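PDB 4AJ9: catalase-3 from Neurospora crassa, which breaks hydrogen peroxide down to oxygen and water at a heme iron, a reaction that probably protects the cell from peroxide damage. Local coordinates for residues Ile140-Ile145 against Ala186-Phe191; His156-Ser161 against Asp174-Phe179; Ser182-Leu187 against Asp440-Pro445; Leu291-Phe296 against Ala436-His441. All coordinates share one frame; numbering follows the deposited sequence.

Interaction 1 of 4, residues Ile140-Ile145 against Ala186-Phe191. With HEM (protoporphyrin IX containing Fe), chain Y.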
# COMPACT_ATOMS: atom_id res chain seq x y z
N ILE C 140 33.43 -4.93 4.76
CA ILE C 140 34.44 -5.09 3.71
C ILE C 140 34.55 -3.75 2.99
O ILE C 140 33.54 -3.10 2.77
CB ILE C 140 34.02 -6.18 2.72
CG1 ILE C 140 34.15 -7.56 3.39
CG2 ILE C 140 34.82 -6.11 1.42
CD1 ILE C 140 33.45 -8.68 2.61
N PRO C 141 35.78 -3.31 2.67
CA PRO C 141 36.00 -1.91 2.28
C PRO C 141 35.76 -1.61 0.81
O PRO C 141 35.85 -0.45 0.41
CB PRO C 141 37.48 -1.68 2.61
CG PRO C 141 38.09 -3.04 2.46
CD PRO C 141 37.04 -4.00 2.98
N VAL C 142 35.47 -2.63 0.01
CA VAL C 142 35.24 -2.43 -1.41
C VAL C 142 33.94 -3.12 -1.83
O VAL C 142 33.53 -4.11 -1.24
CB VAL C 142 36.40 -2.99 -2.27
CG1 VAL C 142 37.68 -2.19 -2.01
CG2 VAL C 142 36.61 -4.48 -1.98
N PHE C 143 33.30 -2.60 -2.86
CA PHE C 143 32.08 -3.21 -3.34
C PHE C 143 32.24 -3.87 -4.71
O PHE C 143 33.22 -3.61 -5.40
CB PHE C 143 30.93 -2.22 -3.34
CG PHE C 143 29.58 -2.88 -3.26
CD1 PHE C 143 29.16 -3.46 -2.07
CD2 PHE C 143 28.77 -2.96 -4.37
CE1 PHE C 143 27.92 -4.09 -2.00
CE2 PHE C 143 27.54 -3.59 -4.30
CZ PHE C 143 27.12 -4.16 -3.12
N PHE C 144 31.28 -4.71 -5.10
CA PHE C 144 31.39 -5.55 -6.30
C PHE C 144 31.41 -4.80 -7.62
O PHE C 144 32.00 -5.26 -8.60
CB PHE C 144 30.23 -6.54 -6.40
CG PHE C 144 30.20 -7.58 -5.31
CD1 PHE C 144 31.00 -8.72 -5.39
CD2 PHE C 144 29.35 -7.43 -4.23
CE1 PHE C 144 30.94 -9.69 -4.39
CE2 PHE C 144 29.29 -8.40 -3.23
CZ PHE C 144 30.08 -9.53 -3.31
N ILE C 145 30.71 -3.67 -7.68
CA ILE C 145 30.44 -3.04 -8.96
C ILE C 145 30.73 -1.56 -8.87
O ILE C 145 30.80 -1.01 -7.78
CB ILE C 145 28.98 -3.24 -9.40
CG1 ILE C 145 28.04 -2.78 -8.28
CG2 ILE C 145 28.73 -4.72 -9.75
CD1 ILE C 145 26.60 -2.72 -8.66
N ALA C 186 33.91 -7.34 -9.83
CA ALA C 186 33.37 -8.04 -8.65
C ALA C 186 34.42 -8.88 -7.94
O ALA C 186 34.22 -9.31 -6.81
CB ALA C 186 32.17 -8.92 -9.06
N LEU C 187 35.56 -9.11 -8.59
CA LEU C 187 36.53 -10.06 -8.04
C LEU C 187 37.12 -9.61 -6.71
O LEU C 187 37.51 -10.44 -5.87
CB LEU C 187 37.64 -10.36 -9.05
CG LEU C 187 37.13 -11.11 -10.28
CD1 LEU C 187 38.18 -11.08 -11.38
CD2 LEU C 187 36.74 -12.56 -9.94
N HIS C 188 37.19 -8.30 -6.49
CA HIS C 188 37.85 -7.82 -5.28
C HIS C 188 36.98 -8.13 -4.08
O HIS C 188 37.42 -8.81 -3.14
CB HIS C 188 38.21 -6.33 -5.37
CG HIS C 188 39.16 -5.88 -4.30
ND1 HIS C 188 39.56 -4.56 -4.16
CD2 HIS C 188 39.79 -6.56 -3.32
CE1 HIS C 188 40.38 -4.46 -3.13
NE2 HIS C 188 40.54 -5.66 -2.60
N THR C 189 35.74 -7.65 -4.09
CA THR C 189 34.84 -7.93 -2.99
C THR C 189 34.67 -9.44 -2.83
O THR C 189 34.56 -9.93 -1.71
CB THR C 189 33.47 -7.23 -3.18
OG1 THR C 189 33.67 -5.82 -3.28
CG2 THR C 189 32.55 -7.51 -1.98
N LEU C 190 34.68 -10.17 -3.94
CA LEU C 190 34.57 -11.62 -3.86
C LEU C 190 35.67 -12.23 -2.97
O LEU C 190 35.38 -13.02 -2.08
CB LEU C 190 34.58 -12.24 -5.27
CG LEU C 190 34.47 -13.76 -5.36
CD1 LEU C 190 33.15 -14.29 -4.77
CD2 LEU C 190 34.63 -14.20 -6.81
N PHE C 191 36.92 -11.84 -3.21
CA PHE C 191 38.04 -12.34 -2.40
C PHE C 191 37.85 -12.05 -0.91
O PHE C 191 38.13 -12.89 -0.06
CB PHE C 191 39.37 -11.77 -2.92
CG PHE C 191 40.05 -12.64 -3.95
CD1 PHE C 191 39.37 -13.02 -5.10
CD2 PHE C 191 41.34 -13.09 -3.75
CE1 PHE C 191 39.98 -13.83 -6.04
CE2 PHE C 191 41.95 -13.90 -4.69
CZ PHE C 191 41.27 -14.27 -5.83
CHA HEM Y . 20.45 -1.86 2.25
CHB HEM Y . 25.27 -1.20 2.43
CHC HEM Y . 25.32 -0.61 -2.38
CHD HEM Y . 20.48 -0.39 -2.40
C1A HEM Y . 21.74 -1.78 2.73
C2A HEM Y . 22.18 -1.99 4.10
C3A HEM Y . 23.52 -1.82 4.14
C4A HEM Y . 23.96 -1.48 2.80
CMA HEM Y . 24.44 -1.94 5.37
CAA HEM Y . 21.26 -2.39 5.29
CBA HEM Y . 20.89 -1.19 6.15
CGA HEM Y . 20.08 -1.68 7.32
O1A HEM Y . 18.86 -1.42 7.37
O2A HEM Y . 20.67 -2.33 8.22
C1B HEM Y . 25.69 -0.92 1.14
C2B HEM Y . 27.04 -0.53 0.76
C3B HEM Y . 27.06 -0.39 -0.57
C4B HEM Y . 25.73 -0.66 -1.07
CMB HEM Y . 28.19 -0.36 1.78
CAB HEM Y . 28.23 0.06 -1.48
CBB HEM Y . 29.22 0.82 -1.00
C1C HEM Y . 24.01 -0.41 -2.78
C2C HEM Y . 23.58 0.08 -4.07
C3C HEM Y . 22.24 0.12 -4.06
C4C HEM Y . 21.79 -0.31 -2.76
CMC HEM Y . 24.51 0.44 -5.25
CAC HEM Y . 21.29 0.60 -5.16
CBC HEM Y . 21.67 1.59 -5.97
C1D HEM Y . 20.01 -0.77 -1.18
C2D HEM Y . 18.62 -0.85 -0.83
C3D HEM Y . 18.61 -1.31 0.62
C4D HEM Y . 19.99 -1.45 1.00
CMD HEM Y . 17.42 -0.53 -1.76
CAD HEM Y . 17.37 -1.55 1.50
CBD HEM Y . 17.16 -0.28 2.32
CGD HEM Y . 15.89 -0.41 3.11
O1D HEM Y . 15.75 0.32 4.13
O2D HEM Y . 15.03 -1.25 2.75
NA HEM Y . 22.86 -1.47 1.97
NB HEM Y . 24.93 -0.99 0.01
NC HEM Y . 22.90 -0.64 -2.00
ND HEM Y . 20.79 -1.12 -0.08
FE HEM Y . 22.89 -0.96 0.02
O HOH W 1 35.03 -5.73 -6.09
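The F144 ring takes the methyl of T189 on one face: T189 CG2, anti to its own backbone N and so brought to the ring, stands 3.5 Å from the F144 centroid, 14° off the normal, a CH-pi contact with the two side chains crossing at about a right angle. At the rim of the same ring, near its plane, lies the backbone O of A186, and A186 CB touches F144 CD1 at 3.9 Å. A second CH-pi contact puts V142 CG2 over the centre of the H188 imidazole, 3.7 Å from its centroid. The F143 ring has F144 CD2 over one face, I145 CG1 in plane at its edge and, over the opposite face, offset toward the rim, the vinyl carbon CAB of the heme, 3.7 Å from F143 CG. F144 thus backs a residue of the heme pocket, and an alanine here would probably leave the T189 methyl without its ring and open a gap behind F143. T189 OG1 donates to V142 O at 2.7 Å, although the hydroxyl's place in the model is less sure. A water bridges the backbones, donating to F143 O and accepting from T189 N. H188 ND1 is bonded to T294 O. The loop that follows strand 131-138 is in this way laid against the start of helix 187-193, with helix 174-182 packing on A186 and L190 and helix 443-450 on H188.

Interaction 2 of 4, residues His156-Ser161 against Asp174-Phe179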
# COMPACT_ATOMS: atom_id res chain seq x y z
N HIS C 156 20.42 -9.83 -8.23
CA HIS C 156 19.69 -10.93 -8.86
C HIS C 156 20.56 -12.19 -9.02
O HIS C 156 20.09 -13.30 -8.80
CB HIS C 156 19.18 -10.53 -10.25
CG HIS C 156 17.95 -9.68 -10.21
ND1 HIS C 156 17.26 -9.33 -11.35
CD2 HIS C 156 17.29 -9.11 -9.18
CE1 HIS C 156 16.22 -8.58 -11.02
NE2 HIS C 156 16.22 -8.42 -9.71
N SER C 157 21.82 -12.00 -9.40
CA SER C 157 22.69 -13.13 -9.69
C SER C 157 23.07 -13.88 -8.41
O SER C 157 23.24 -15.10 -8.41
CB SER C 157 23.97 -12.67 -10.42
OG SER C 157 24.95 -12.18 -9.51
N VAL C 158 23.19 -13.12 -7.32
CA VAL C 158 23.61 -13.67 -6.03
C VAL C 158 22.44 -14.28 -5.23
O VAL C 158 22.61 -15.26 -4.51
CB VAL C 158 24.36 -12.59 -5.22
CG1 VAL C 158 24.42 -12.94 -3.75
CG2 VAL C 158 25.76 -12.39 -5.80
N LYS C 159 21.25 -13.71 -5.39
CA LYS C 159 20.05 -14.23 -4.73
C LYS C 159 19.57 -15.54 -5.39
O LYS C 159 20.08 -15.94 -6.44
CB LYS C 159 18.97 -13.15 -4.63
CG LYS C 159 19.07 -12.34 -3.34
CD LYS C 159 18.15 -11.13 -3.32
CE LYS C 159 18.30 -10.31 -2.03
NZ LYS C 159 17.64 -10.90 -0.81
N PRO C 160 18.62 -16.25 -4.76
CA PRO C 160 18.29 -17.58 -5.28
C PRO C 160 17.81 -17.57 -6.73
O PRO C 160 17.21 -16.59 -7.17
CB PRO C 160 17.14 -18.04 -4.37
CG PRO C 160 17.34 -17.26 -3.08
CD PRO C 160 17.84 -15.91 -3.55
N SER C 161 18.09 -18.65 -7.46
CA SER C 161 17.58 -18.83 -8.82
C SER C 161 16.08 -18.56 -8.85
O SER C 161 15.34 -19.00 -7.96
CB SER C 161 17.87 -20.25 -9.32
OG SER C 161 17.63 -20.37 -10.70
N ASP C 174 25.45 -21.35 -9.78
CA ASP C 174 25.84 -20.95 -11.13
C ASP C 174 25.75 -19.46 -11.42
O ASP C 174 26.70 -18.86 -11.91
CB ASP C 174 25.03 -21.72 -12.18
CG ASP C 174 25.45 -23.17 -12.28
OD1 ASP C 174 25.57 -23.84 -11.23
OD2 ASP C 174 25.69 -23.64 -13.41
N SER C 175 24.59 -18.87 -11.13
CA SER C 175 24.33 -17.51 -11.59
C SER C 175 25.29 -16.52 -10.94
O SER C 175 25.72 -15.55 -11.57
CB SER C 175 22.87 -17.11 -11.34
OG SER C 175 22.54 -17.17 -9.96
N ALA C 176 25.62 -16.76 -9.67
CA ALA C 176 26.47 -15.84 -8.92
C ALA C 176 27.86 -15.80 -9.55
O ALA C 176 28.42 -14.73 -9.82
CB ALA C 176 26.57 -16.26 -7.47
N TRP C 177 28.41 -16.98 -9.77
CA TRP C 177 29.77 -17.09 -10.31
C TRP C 177 29.85 -16.77 -11.81
O TRP C 177 30.90 -16.33 -12.29
CB TRP C 177 30.36 -18.46 -9.97
CG TRP C 177 30.69 -18.55 -8.53
CD1 TRP C 177 29.82 -18.78 -7.49
CD2 TRP C 177 31.98 -18.33 -7.94
NE1 TRP C 177 30.51 -18.74 -6.29
CE2 TRP C 177 31.83 -18.47 -6.54
CE3 TRP C 177 33.25 -18.04 -8.46
CZ2 TRP C 177 32.90 -18.33 -5.66
CZ3 TRP C 177 34.31 -17.90 -7.59
CH2 TRP C 177 34.13 -18.06 -6.21
N ASP C 178 28.74 -16.97 -12.53
CA ASP C 178 28.59 -16.44 -13.89
C ASP C 178 28.77 -14.92 -13.84
O ASP C 178 29.53 -14.36 -14.63
CB ASP C 178 27.21 -16.82 -14.45
CG ASP C 178 26.96 -16.27 -15.86
OD1 ASP C 178 27.92 -15.92 -16.57
OD2 ASP C 178 25.78 -16.20 -16.26
N PHE C 179 28.07 -14.26 -12.92
CA PHE C 179 28.18 -12.81 -12.79
C PHE C 179 29.58 -12.35 -12.38
O PHE C 179 30.11 -11.40 -12.95
CB PHE C 179 27.15 -12.23 -11.82
CG PHE C 179 27.19 -10.72 -11.74
CD1 PHE C 179 26.55 -9.95 -12.70
CD2 PHE C 179 27.89 -10.09 -10.73
CE1 PHE C 179 26.59 -8.56 -12.64
CE2 PHE C 179 27.94 -8.69 -10.66
CZ PHE C 179 27.29 -7.93 -11.63
O HOH W 2 19.87 -16.48 -9.43
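Two helices of the catalase domain meet here end to start: S157 and V158 in the last turn of helix 151-158 sit against S175, A176 and F179 in the first turns of helix 174-182. The central bond runs from S175 OG to S157 O, 2.7 Å long, with the hydroxyl in the carbonyl plane on a lone pair, at a C=O...OG angle of 137°. Chi1 of 60°, with OG between the backbone N and carbonyl carbon, turns S175 OG toward S157 O. A water donates to S175 OG at 2.8 Å and to K159 O, so S175 holds S157 O directly and K159 O, just past the end of helix 151-158, through the water. The helices are consecutive, joined by a loop without regular structure, and a serine near the start of the second takes up a carbonyl at the C-terminal end of the first. The S157 side chain meets F179, its OG 3.2 Å from F179 CB while bonding to L154 O in its own helix. V158 CG2 adds a light apolar contact, 4.3 Å from A176 CB. Y397 of a second subunit packs on both S157 and S175, and its hydroxyl bonds D178 OD2; H156 NE2 is bonded to E57 of a third subunit.

Interaction 3 of 4, residues Ser182-Leu187 against Asp440-Pro445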
# COMPACT_ATOMS: atom_id res chain seq x y z
N SER C 182 31.77 -12.72 -15.39
CA SER C 182 31.34 -11.90 -16.52
C SER C 182 31.57 -10.42 -16.26
O SER C 182 31.61 -9.62 -17.19
CB SER C 182 29.85 -12.13 -16.80
OG SER C 182 29.61 -13.41 -17.34
N GLN C 183 31.71 -10.07 -14.98
CA GLN C 183 31.81 -8.68 -14.52
C GLN C 183 32.98 -8.57 -13.54
O GLN C 183 32.78 -8.52 -12.33
CB GLN C 183 30.51 -8.28 -13.81
CG GLN C 183 30.39 -6.80 -13.44
CD GLN C 183 30.25 -5.94 -14.66
OE1 GLN C 183 29.13 -5.62 -15.09
NE2 GLN C 183 31.38 -5.58 -15.27
N PRO C 184 34.22 -8.52 -14.07
CA PRO C 184 35.40 -8.77 -13.22
C PRO C 184 35.64 -7.76 -12.11
O PRO C 184 36.43 -8.06 -11.22
CB PRO C 184 36.56 -8.77 -14.23
CG PRO C 184 35.93 -9.12 -15.54
CD PRO C 184 34.56 -8.49 -15.50
N SER C 185 34.98 -6.60 -12.13
CA SER C 185 35.17 -5.65 -11.04
C SER C 185 34.79 -6.35 -9.73
O SER C 185 35.31 -6.02 -8.67
CB SER C 185 34.30 -4.41 -11.25
OG SER C 185 32.93 -4.75 -11.26
N ALA C 186 33.91 -7.34 -9.83
CA ALA C 186 33.37 -8.04 -8.65
C ALA C 186 34.42 -8.88 -7.94
O ALA C 186 34.22 -9.31 -6.81
CB ALA C 186 32.17 -8.92 -9.06
N LEU C 187 35.56 -9.11 -8.59
CA LEU C 187 36.53 -10.06 -8.04
C LEU C 187 37.12 -9.61 -6.71
O LEU C 187 37.51 -10.44 -5.87
CB LEU C 187 37.64 -10.36 -9.05
CG LEU C 187 37.13 -11.11 -10.28
CD1 LEU C 187 38.18 -11.08 -11.38
CD2 LEU C 187 36.74 -12.56 -9.94
N ASP C 440 41.12 -1.15 -13.96
CA ASP C 440 41.93 -2.23 -13.37
C ASP C 440 41.15 -3.04 -12.33
O ASP C 440 40.83 -2.53 -11.26
CB ASP C 440 43.21 -1.65 -12.75
CG ASP C 440 44.13 -2.73 -12.17
OD1 ASP C 440 43.64 -3.74 -11.64
OD2 ASP C 440 45.37 -2.55 -12.25
N HIS C 441 40.88 -4.30 -12.64
CA HIS C 441 40.03 -5.12 -11.78
C HIS C 441 40.75 -6.20 -11.00
O HIS C 441 40.12 -6.94 -10.24
CB HIS C 441 38.92 -5.76 -12.61
CG HIS C 441 38.16 -4.79 -13.46
ND1 HIS C 441 37.55 -3.67 -12.94
CD2 HIS C 441 37.91 -4.78 -14.79
CE1 HIS C 441 36.94 -3.01 -13.91
NE2 HIS C 441 37.15 -3.66 -15.04
N TYR C 442 42.08 -6.28 -11.15
CA TYR C 442 42.82 -7.44 -10.67
C TYR C 442 43.94 -7.10 -9.69
O TYR C 442 44.29 -7.90 -8.82
CB TYR C 442 43.39 -8.20 -11.86
CG TYR C 442 42.35 -8.53 -12.90
CD1 TYR C 442 41.53 -9.64 -12.76
CD2 TYR C 442 42.18 -7.73 -14.03
CE1 TYR C 442 40.58 -9.96 -13.72
CE2 TYR C 442 41.22 -8.04 -14.99
CZ TYR C 442 40.43 -9.15 -14.83
OH TYR C 442 39.49 -9.46 -15.78
N THR C 443 44.49 -5.90 -9.82
CA THR C 443 45.63 -5.51 -9.00
C THR C 443 45.31 -5.56 -7.51
O THR C 443 46.08 -6.12 -6.72
CB THR C 443 46.17 -4.12 -9.41
OG1 THR C 443 46.69 -4.18 -10.74
CG2 THR C 443 47.27 -3.67 -8.46
N GLN C 444 44.17 -5.01 -7.10
CA GLN C 444 43.87 -5.01 -5.68
C GLN C 444 43.42 -6.35 -5.10
O GLN C 444 43.76 -6.68 -3.97
CB GLN C 444 42.96 -3.85 -5.27
CG GLN C 444 43.71 -2.54 -5.33
CD GLN C 444 43.11 -1.49 -4.44
OE1 GLN C 444 42.03 -1.69 -3.85
NE2 GLN C 444 43.78 -0.36 -4.34
N PRO C 445 42.65 -7.13 -5.87
CA PRO C 445 42.42 -8.49 -5.37
C PRO C 445 43.75 -9.19 -5.10
O PRO C 445 43.90 -9.84 -4.06
CB PRO C 445 41.68 -9.17 -6.52
CG PRO C 445 40.91 -8.05 -7.15
CD PRO C 445 41.83 -6.84 -7.06
O HOH W 3 38.06 -5.84 -8.82
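H441 meets P184 and S185 along its length. Its CB lies 3.7 Å from P184 O; CG comes next to the backbone N of S185, which sits over one face of the imidazole toward the rim; ND1 then reaches S185 CA at 3.6 Å, and H441 CE1 lies 4.0 Å from S185 CB. Chi1 of -52°, with CG anti to the carbonyl carbon, sets H441 CG toward the S185 backbone. An alanine here would probably leave S185 without the flat surface that lies against its backbone and open a gap beside S185 CB. Y442 works on the neighbouring residues: its OH touches P184 CB at 3.4 Å, the two side chains lying side by side and pointing the same way, while L187 CD1 packs on Y442 CE1 at 3.5 Å. The tyrosine hydroxyl bonds Q483 OE1. No direct hydrogen bond joins the two segments; a water does so instead, donating to S185 O and, at 2.7 Å, to H441 O. Behind H441 the chain is fixed by D440, whose OD1 accepts from Y442 N, an Asx turn, and from T443 N at 2.9 Å on its syn lone pair, while OD2 takes the T443 hydroxyl. D440 therefore shapes the approach to helix 443-450, with Y442 at its N-cap position. The turn between helices 174-182 and 187-193, in the catalase region, thus rests on the start of helix 443-450, in the catalase-related immune-responsive region, P445 CG against L187, and helix 474-487 touches P184, Y442 and P445.

Interaction 4 of 4, residues Leu291-Phe296 against Ala436-His441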
# COMPACT_ATOMS: atom_id res chain seq x y z
N LEU C 291 37.31 7.69 -6.76
CA LEU C 291 35.88 7.65 -7.02
C LEU C 291 35.42 6.21 -7.29
O LEU C 291 34.24 5.95 -7.45
CB LEU C 291 35.51 8.55 -8.21
CG LEU C 291 35.78 10.05 -8.11
CD1 LEU C 291 35.36 10.73 -9.42
CD2 LEU C 291 35.08 10.69 -6.92
N ASP C 292 36.38 5.29 -7.33
CA ASP C 292 36.15 3.89 -7.67
C ASP C 292 35.96 3.06 -6.40
O ASP C 292 36.91 2.80 -5.66
CB ASP C 292 37.35 3.35 -8.47
CG ASP C 292 37.17 1.91 -8.93
OD1 ASP C 292 36.26 1.20 -8.43
OD2 ASP C 292 37.96 1.47 -9.80
N PRO C 293 34.72 2.59 -6.16
CA PRO C 293 34.36 1.87 -4.94
C PRO C 293 34.88 0.43 -4.92
O PRO C 293 34.65 -0.29 -3.92
CB PRO C 293 32.83 1.87 -4.97
CG PRO C 293 32.51 1.84 -6.44
CD PRO C 293 33.59 2.67 -7.11
N THR C 294 35.54 -0.01 -5.99
CA THR C 294 36.12 -1.35 -6.00
C THR C 294 37.55 -1.31 -5.50
O THR C 294 38.24 -2.32 -5.54
CB THR C 294 36.09 -1.99 -7.43
OG1 THR C 294 36.96 -1.26 -8.31
CG2 THR C 294 34.65 -1.98 -8.01
N LYS C 295 38.00 -0.15 -5.03
CA LYS C 295 39.37 0.02 -4.57
C LYS C 295 39.36 0.56 -3.14
O LYS C 295 38.48 1.34 -2.78
CB LYS C 295 40.12 1.02 -5.45
CG LYS C 295 40.04 0.76 -6.96
CD LYS C 295 41.04 -0.29 -7.41
CE LYS C 295 41.06 -0.42 -8.93
NZ LYS C 295 39.71 -0.68 -9.50
N PHE C 296 40.33 0.12 -2.33
CA PHE C 296 40.59 0.77 -1.04
C PHE C 296 41.94 1.49 -1.05
O PHE C 296 42.77 1.24 -1.91
CB PHE C 296 40.47 -0.21 0.15
CG PHE C 296 41.53 -1.28 0.19
CD1 PHE C 296 42.76 -1.04 0.78
CD2 PHE C 296 41.28 -2.54 -0.35
CE1 PHE C 296 43.73 -2.03 0.82
CE2 PHE C 296 42.24 -3.53 -0.32
CZ PHE C 296 43.47 -3.28 0.27
N ALA C 436 38.03 5.63 -17.79
CA ALA C 436 39.04 4.61 -18.04
C ALA C 436 39.90 4.37 -16.79
O ALA C 436 40.54 3.33 -16.66
CB ALA C 436 39.91 4.98 -19.23
N THR C 437 39.89 5.33 -15.86
CA THR C 437 40.64 5.20 -14.61
C THR C 437 40.11 4.06 -13.74
O THR C 437 40.75 3.68 -12.76
CB THR C 437 40.63 6.52 -13.77
OG1 THR C 437 39.28 6.90 -13.46
CG2 THR C 437 41.31 7.65 -14.53
N PHE C 438 38.94 3.54 -14.10
CA PHE C 438 38.26 2.49 -13.34
C PHE C 438 38.65 1.10 -13.86
O PHE C 438 38.22 0.09 -13.31
CB PHE C 438 36.73 2.67 -13.45
CG PHE C 438 36.14 3.69 -12.49
CD1 PHE C 438 36.78 4.89 -12.22
CD2 PHE C 438 34.92 3.44 -11.86
CE1 PHE C 438 36.23 5.82 -11.34
CE2 PHE C 438 34.36 4.36 -10.98
CZ PHE C 438 35.01 5.56 -10.72
N ASP C 439 39.47 1.06 -14.91
CA ASP C 439 39.69 -0.16 -15.70
C ASP C 439 40.36 -1.37 -15.02
O ASP C 439 40.20 -2.50 -15.49
CB ASP C 439 40.46 0.16 -16.99
CG ASP C 439 39.57 0.78 -18.06
OD1 ASP C 439 38.35 0.89 -17.83
OD2 ASP C 439 40.10 1.15 -19.14
N ASP C 440 41.12 -1.15 -13.96
CA ASP C 440 41.93 -2.23 -13.37
C ASP C 440 41.15 -3.04 -12.33
O ASP C 440 40.83 -2.53 -11.26
CB ASP C 440 43.21 -1.65 -12.75
CG ASP C 440 44.13 -2.73 -12.17
OD1 ASP C 440 43.64 -3.74 -11.64
OD2 ASP C 440 45.37 -2.55 -12.25
N HIS C 441 40.88 -4.30 -12.64
CA HIS C 441 40.03 -5.12 -11.78
C HIS C 441 40.75 -6.20 -11.00
O HIS C 441 40.12 -6.94 -10.24
CB HIS C 441 38.92 -5.76 -12.61
CG HIS C 441 38.16 -4.79 -13.46
ND1 HIS C 441 37.55 -3.67 -12.94
CD2 HIS C 441 37.91 -4.78 -14.79
CE1 HIS C 441 36.94 -3.01 -13.91
NE2 HIS C 441 37.15 -3.66 -15.04
O HOH W 4 40.23 3.13 -10.14
O HOH W 5 37.48 -3.04 -10.36
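K295 supplies the polar link to D440: its NZ donates to D440 O at 2.8 Å, the C=O...NZ angle being 158°. The lysine chain gets there by bending twice, at chi2, which places CD, and at chi4 (-55°), which places NZ. The same ammonium forms a salt bridge with D292 OD2 at 2.8 Å, approaching from above the carboxylate plane, and donates to T294 OG1. Three oxygens thus grip NZ, its charge probably balanced largely by D292. D292 OD1 in turn accepts from T294 N and T294 OG1, both reaching it from the same face of its plane. The bond from T294 N makes an Asx turn, built into the type I beta turn from D292 to K295, whose last residue is the lysine. This turn lies in the catalase region, in the loop before strand 305-314 with P293 near the heme; the contact joins it to 436-441 of the catalase-related immune-responsive region. Two waters extend the network: one donates to D292 OD2 and T437 O, the other donates to T294 OG1 and lies 2.7 Å from H441 ND1 at the edge of the imidazole. The apolar part is carried by F438. D292 CB stands over the centre of its ring, 3.8 Å from the centroid in a CH-pi contact, and the D292 carboxylate is stacked on the ring, the two planes 11° apart. F438 CZ also touches L291 CB at 3.9 Å.

Interactions 1, 3 and 4 form a continuous buried patch, their centres 8 to 11 Å apart; the centre of interaction 2 is about 15 Å from that of interaction 1, which it touches through L190 on W177 and I145 on F179. Along the chain interaction 2 falls between the two segments of interaction 1; interaction 3 shares A186 and L187 with interaction 1, and D440 and H441 with interaction 4. F143 N bonds P293 O, joining interactions 1 and 4, while Q444 OE1 takes F296 N between 3 and 4. The result joins the heme-side loop 140-145 through helix 187-193 to the segment leading into helix 443-450; interactions 2 and 3 both touch the second subunit.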